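Local coordinates for protein putative mannose-6-phosphate isomerase YvyI (Bacillus subtilis, PDB 1QWR) that probably catalyses the interconversion of D-mannose 6-phosphate and D-fructose 6-phosphate and binds one zinc ion per subunit, at residues Trp42-His47 / Asp81-Leu86; Leu115-Cys120 / Val184-Gln189. All blocks are in the same frame, centred on the assembly; numbering follows the deposited sequence.

Contact 1: Trp42-His47 / Asp81-Leu86; sequences WAISAH and DRFPLL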
loop_
_atom_site.group_PDB
_atom_site.type_symbol
_atom_site.label_atom_id
_atom_site.label_comp_id
_atom_site.label_asym_id
_atom_site.label_seq_id
_atom_site.Cartn_x
_atom_site.Cartn_y
_atom_site.Cartn_z
ATOM N N TRP A 42 6.713 -0.967 5.857
ATOM C CA TRP A 42 6.680 -1.854 4.694
ATOM C C TRP A 42 6.240 -3.168 5.359
ATOM O O TRP A 42 7.040 -3.900 5.961
ATOM C CB TRP A 42 8.085 -1.928 4.070
ATOM C CG TRP A 42 8.445 -0.620 3.375
ATOM C CD1 TRP A 42 7.936 0.624 3.639
ATOM C CD2 TRP A 42 9.389 -0.447 2.303
ATOM N NE1 TRP A 42 8.505 1.562 2.791
ATOM C CE2 TRP A 42 9.398 0.926 1.965
ATOM C CE3 TRP A 42 10.225 -1.323 1.600
ATOM C CZ2 TRP A 42 10.211 1.442 0.948
ATOM C CZ3 TRP A 42 11.035 -0.811 0.587
ATOM C CH2 TRP A 42 11.019 0.559 0.275
ATOM N N ALA A 43 4.935 -3.418 5.253
ATOM C CA ALA A 43 4.227 -4.523 5.916
ATOM C C ALA A 43 4.268 -5.888 5.240
ATOM O O ALA A 43 4.503 -6.905 5.888
ATOM C CB ALA A 43 2.768 -4.069 6.146
ATOM N N ILE A 44 3.978 -5.923 3.954
ATOM C CA ILE A 44 4.134 -7.175 3.203
ATOM C C ILE A 44 5.049 -6.681 2.078
ATOM O O ILE A 44 4.629 -5.971 1.168
ATOM C CB ILE A 44 2.816 -7.721 2.642
ATOM C CG1 ILE A 44 1.882 -8.136 3.805
ATOM C CG2 ILE A 44 3.102 -8.973 1.784
ATOM C CD1 ILE A 44 0.781 -7.093 4.162
ATOM N N SER A 45 6.324 -7.027 2.163
ATOM C CA SER A 45 7.276 -6.523 1.189
ATOM C C SER A 45 8.300 -7.523 0.716
ATOM O O SER A 45 8.809 -8.312 1.510
ATOM C CB SER A 45 8.034 -5.333 1.811
ATOM O OG SER A 45 9.239 -4.998 1.104
ATOM N N ALA A 46 8.581 -7.488 -0.584
ATOM C CA ALA A 46 9.645 -8.295 -1.159
ATOM C C ALA A 46 10.555 -7.307 -1.904
ATOM O O ALA A 46 11.356 -7.688 -2.772
ATOM C CB ALA A 46 9.106 -9.340 -2.128
ATOM N N HIS A 47 10.445 -6.026 -1.575
ATOM C CA HIS A 47 11.298 -5.066 -2.272
ATOM C C HIS A 47 12.713 -5.181 -1.704
ATOM O O HIS A 47 12.891 -5.258 -0.493
ATOM C CB HIS A 47 10.776 -3.630 -2.115
ATOM C CG HIS A 47 11.374 -2.680 -3.109
ATOM N ND1 HIS A 47 12.641 -2.147 -2.963
ATOM C CD2 HIS A 47 10.928 -2.269 -4.318
ATOM C CE1 HIS A 47 12.948 -1.452 -4.045
ATOM N NE2 HIS A 47 11.928 -1.511 -4.883
ATOM N N ASP A 81 9.131 -12.503 -12.280
ATOM C CA ASP A 81 10.484 -12.539 -11.738
ATOM C C ASP A 81 10.494 -12.170 -10.257
ATOM O O ASP A 81 11.378 -12.585 -9.516
ATOM C CB ASP A 81 11.415 -11.542 -12.458
ATOM C CG ASP A 81 11.551 -11.812 -13.943
ATOM O OD1 ASP A 81 11.618 -12.992 -14.340
ATOM O OD2 ASP A 81 11.621 -10.828 -14.714
ATOM N N ARG A 82 9.516 -11.383 -9.823
ATOM C CA ARG A 82 9.487 -10.971 -8.424
ATOM C C ARG A 82 8.073 -10.991 -7.863
ATOM O O ARG A 82 7.103 -10.916 -8.615
ATOM C CB ARG A 82 10.040 -9.552 -8.290
ATOM C CG ARG A 82 11.404 -9.325 -8.960
ATOM C CD ARG A 82 11.717 -7.853 -9.020
ATOM N NE ARG A 82 12.727 -7.578 -10.036
ATOM C CZ ARG A 82 13.993 -7.968 -9.945
ATOM N NH1 ARG A 82 14.401 -8.649 -8.874
ATOM N NH2 ARG A 82 14.843 -7.684 -10.928
ATOM N N PHE A 83 7.973 -11.098 -6.540
ATOM C CA PHE A 83 6.668 -11.069 -5.849
ATOM C C PHE A 83 6.118 -9.743 -6.419
ATOM O O PHE A 83 6.801 -8.725 -6.416
ATOM C CB PHE A 83 6.900 -10.982 -4.347
ATOM C CG PHE A 83 5.632 -10.880 -3.542
ATOM C CD1 PHE A 83 4.887 -12.032 -3.234
ATOM C CD2 PHE A 83 5.189 -9.639 -3.078
ATOM C CE1 PHE A 83 3.718 -11.941 -2.463
ATOM C CE2 PHE A 83 4.026 -9.535 -2.311
ATOM C CZ PHE A 83 3.290 -10.693 -2.001
ATOM N N PRO A 84 4.855 -9.732 -6.874
ATOM C CA PRO A 84 4.284 -8.537 -7.489
ATOM C C PRO A 84 3.833 -7.300 -6.757
ATOM O O PRO A 84 3.752 -6.220 -7.369
ATOM C CB PRO A 84 3.148 -9.125 -8.332
ATOM C CG PRO A 84 2.612 -10.192 -7.445
ATOM C CD PRO A 84 3.902 -10.859 -6.895
ATOM N N LEU A 85 3.530 -7.440 -5.477
ATOM C CA LEU A 85 3.002 -6.319 -4.736
ATOM C C LEU A 85 3.829 -5.857 -3.547
ATOM O O LEU A 85 4.814 -6.490 -3.164
ATOM C CB LEU A 85 1.577 -6.688 -4.279
ATOM C CG LEU A 85 0.568 -7.052 -5.391
ATOM C CD1 LEU A 85 -0.745 -7.536 -4.768
ATOM C CD2 LEU A 85 0.300 -5.838 -6.277
ATOM N N LEU A 86 3.382 -4.750 -2.956
ATOM C CA LEU A 86 4.013 -4.176 -1.787
ATOM C C LEU A 86 2.913 -3.491 -0.995
ATOM O O LEU A 86 2.150 -2.703 -1.550
ATOM C CB LEU A 86 5.092 -3.184 -2.209
ATOM C CG LEU A 86 5.647 -2.204 -1.169
ATOM C CD1 LEU A 86 6.323 -2.972 -0.028
ATOM C CD2 LEU A 86 6.666 -1.286 -1.891
HETATM O O HOH W 1 7.320 -5.777 -2.237
#

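Contact 2: Leu115-Cys120 / Val184-Gln189; sequences LGKTEC and VLETQQ. With ZN (zinc ion), chain E.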
loop_
_atom_site.group_PDB
_atom_site.type_symbol
_atom_site.label_atom_id
_atom_site.label_comp_id
_atom_site.label_asym_id
_atom_site.label_seq_id
_atom_site.Cartn_x
_atom_site.Cartn_y
_atom_site.Cartn_z
ATOM N N LEU A 115 9.765 -2.267 -11.447
ATOM C CA LEU A 115 8.374 -2.314 -11.901
ATOM C C LEU A 115 7.784 -0.917 -11.814
ATOM O O LEU A 115 8.339 -0.038 -11.141
ATOM C CB LEU A 115 7.546 -3.239 -10.999
ATOM C CG LEU A 115 7.813 -4.743 -11.000
ATOM C CD1 LEU A 115 6.837 -5.439 -10.036
ATOM C CD2 LEU A 115 7.645 -5.290 -12.403
ATOM N N GLY A 116 6.658 -0.705 -12.488
ATOM C CA GLY A 116 5.988 0.589 -12.393
ATOM C C GLY A 116 5.305 0.611 -11.029
ATOM O O GLY A 116 5.417 -0.362 -10.274
ATOM N N LYS A 117 4.590 1.678 -10.694
ATOM C CA LYS A 117 3.945 1.721 -9.378
ATOM C C LYS A 117 2.488 2.219 -9.370
ATOM O O LYS A 117 2.183 3.314 -8.894
ATOM C CB LYS A 117 4.798 2.552 -8.393
ATOM C CG LYS A 117 4.608 2.317 -6.874
ATOM C CD LYS A 117 5.860 2.955 -6.167
ATOM C CE LYS A 117 5.899 2.915 -4.674
ATOM N NZ LYS A 117 4.931 3.837 -4.069
ATOM N N THR A 118 1.602 1.419 -9.942
ATOM C CA THR A 118 0.177 1.713 -9.853
ATOM C C THR A 118 -0.086 1.338 -8.382
ATOM O O THR A 118 0.537 0.407 -7.863
ATOM C CB THR A 118 -0.609 0.812 -10.803
ATOM O OG1 THR A 118 -0.495 1.356 -12.123
ATOM C CG2 THR A 118 -2.100 0.731 -10.407
ATOM N N GLU A 119 -0.971 2.067 -7.703
ATOM C CA GLU A 119 -1.224 1.803 -6.291
ATOM C C GLU A 119 -2.621 2.259 -5.892
ATOM O O GLU A 119 -3.377 2.776 -6.708
ATOM C CB GLU A 119 -0.194 2.553 -5.444
ATOM C CG GLU A 119 -0.267 4.062 -5.703
ATOM C CD GLU A 119 0.753 4.861 -4.933
ATOM O OE1 GLU A 119 1.775 4.290 -4.527
ATOM O OE2 GLU A 119 0.526 6.077 -4.739
ATOM N N CYS A 120 -2.970 2.033 -4.635
ATOM C CA CYS A 120 -4.270 2.463 -4.147
ATOM C C CYS A 120 -4.183 2.732 -2.646
ATOM O O CYS A 120 -3.275 2.236 -1.939
ATOM C CB CYS A 120 -5.342 1.419 -4.489
ATOM S SG CYS A 120 -5.126 -0.141 -3.584
ATOM N N VAL A 184 -2.875 5.621 6.423
ATOM C CA VAL A 184 -3.258 4.864 5.231
ATOM C C VAL A 184 -2.696 3.458 5.047
ATOM O O VAL A 184 -1.546 3.206 5.406
ATOM C CB VAL A 184 -2.827 5.687 3.972
ATOM C CG1 VAL A 184 -3.283 5.011 2.665
ATOM C CG2 VAL A 184 -3.376 7.082 4.065
ATOM N N LEU A 185 -3.508 2.563 4.481
ATOM C CA LEU A 185 -3.041 1.219 4.116
ATOM C C LEU A 185 -2.912 1.353 2.580
ATOM O O LEU A 185 -3.914 1.457 1.852
ATOM C CB LEU A 185 -4.052 0.131 4.499
ATOM C CG LEU A 185 -3.645 -1.356 4.334
ATOM C CD1 LEU A 185 -3.393 -1.679 2.872
ATOM C CD2 LEU A 185 -2.411 -1.649 5.149
ATOM N N GLU A 186 -1.663 1.351 2.103
ATOM C CA GLU A 186 -1.343 1.516 0.699
ATOM C C GLU A 186 -0.933 0.197 0.051
ATOM O O GLU A 186 0.022 -0.445 0.486
ATOM C CB GLU A 186 -0.197 2.519 0.572
ATOM C CG GLU A 186 0.148 2.966 -0.844
ATOM C CD GLU A 186 1.313 3.928 -0.826
ATOM O OE1 GLU A 186 2.402 3.512 -0.386
ATOM O OE2 GLU A 186 1.138 5.106 -1.225
ATOM N N THR A 187 -1.664 -0.211 -0.977
ATOM C CA THR A 187 -1.325 -1.454 -1.667
ATOM C C THR A 187 -0.778 -1.009 -3.020
ATOM O O THR A 187 -1.407 -0.228 -3.707
ATOM C CB THR A 187 -2.565 -2.369 -1.803
ATOM O OG1 THR A 187 -3.056 -2.695 -0.485
ATOM C CG2 THR A 187 -2.191 -3.693 -2.507
ATOM N N GLN A 188 0.414 -1.476 -3.382
ATOM C CA GLN A 188 1.026 -1.025 -4.633
ATOM C C GLN A 188 1.826 -2.139 -5.321
ATOM O O GLN A 188 1.975 -3.233 -4.774
ATOM C CB GLN A 188 1.941 0.161 -4.300
ATOM C CG GLN A 188 3.176 -0.215 -3.453
ATOM C CD GLN A 188 3.442 0.782 -2.314
ATOM O OE1 GLN A 188 2.803 0.730 -1.247
ATOM N NE2 GLN A 188 4.367 1.694 -2.541
ATOM N N GLN A 189 2.306 -1.888 -6.539
ATOM C CA GLN A 189 3.143 -2.884 -7.191
ATOM C C GLN A 189 4.442 -2.827 -6.397
ATOM O O GLN A 189 4.730 -1.815 -5.756
ATOM C CB GLN A 189 3.473 -2.498 -8.630
ATOM C CG GLN A 189 2.275 -2.469 -9.542
ATOM C CD GLN A 189 2.693 -2.165 -10.953
ATOM O OE1 GLN A 189 3.200 -3.037 -11.674
ATOM N NE2 GLN A 189 2.514 -0.926 -11.355
HETATM ZN ZN ZN E . 2.494 7.473 -4.067
HETATM O O HOH W 2 4.789 4.585 -0.879
HETATM O O HOH W 3 3.708 5.337 -3.224
#

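Contact 1: Trp42-His47 / Asp81-Leu86
A classic beta bulge, in which Ala43 and Ile44 both face Thr87, joins strand 38-44 to the start of strand 85-92, and past it the two chains splay apart. A water links the two backbones: it accepts from Ala46 N at 2.7 Å and donates to Leu85 O at 2.8 Å, bridging groups too far apart to bond directly. Nearer the bulge, Leu86 CA makes a CA-H...O contact with Ile44 O. Leu86, with CG anti to its backbone N (chi1 165°), lays CD1 against Ser45 CB at a tight 3.4 Å. Ser45 OG, also anti to its own N, accepts from His47 N at 3.1 Å in an ST turn and bonds Gly50 O as well. An alanine here would lose both OG bonds and would probably loosen the turn from Ser45 to His47. On the far side of the water, Ala46 CB meets Phe83 CB at 3.5 Å, while the Phe83 ring reaches back so that CZ lies 4.2 Å from Ile44 CG2. Ile44 and Phe83 together pack on Leu64 of helix 64-70, Ile272 of strand 271-276 and Ile298 of strand 296-299.

Contact 2: Leu115-Cys120 / Val184-Gln189
Glu119 holds CG in the crowded position between its backbone N and carbonyl carbon (chi1 59°) and then runs extended, which carries its carboxylate straight out from the strand to the zinc. Lys117 starts with CG anti to the backbone N and stays extended until a bend at chi4 (-72°) swings NZ toward that carboxylate; Glu186, also anti at chi1, brings a second carboxylate obliquely across it. Glu119 OE2 binds the metal at 2.5 Å. Its other oxygen, OE1, forms a salt bridge with Lys117 NZ at 3.2 Å, although the hydrogen bond within it is weak. Glu186 OE2 comes within 3.5 Å of Glu119 OE1, two acceptors, not a bond; the carboxylate planes are 32° apart. The lysine, the zinc and the bond from Trp121 NE1 to Glu186 OE2 would probably offset the repulsion expected between two such charges. A water donates to Glu186 OE1 at 2.7 Å and accepts weakly from Lys117 NZ, tying the lysine to the second carboxylate.

Beneath these groups the strands run antiparallel. Cys120 and Thr187 form a hydrogen-bonded pair, with Cys120 N to Thr187 O at 2.9 Å and Thr187 N to Cys120 O at 3.1 Å. Glu119 and Gln188 are the adjoining non-hydrogen-bonded pair, their CB atoms 3.4 Å apart on the zinc side; Cys120 SG packs against Thr187 CB on the reverse side. Gln189 N bonds Thr118 O, nearly along the C=O axis, just ahead of the strand that begins at Glu119; Gln189 lays CB against Gly116 O.

With His101 and His176 completing the protein ligands and a water also bound to the metal, this is the zinc site of a type 1 phosphomannose isomerase, set in a cupin-family domain with the metal ligand Glu119 carried on a beta strand.

Both segments of contact 1 come earlier in the chain than those of contact 2, yet the centres of the two contacts lie only 10 Å apart. They meet through neighbouring antiparallel strands, 85-92 and 182-189, so that the sheet runs from strand 38-44 through these two to strand 119-126. The join is direct: Leu86 N lies 2.8 Å from Gln188 O, a probable hydrogen bond, and Leu85 CD2 packs on the same oxygen. Contact 2 carries the metal ligand Glu119, whereas contact 1 stands one strand further off, with the Leu86 side chain about 10 Å from the zinc. Strand 85-92 thus connects the buried packing around 42-47 to the metal-binding part of the catalytic domain.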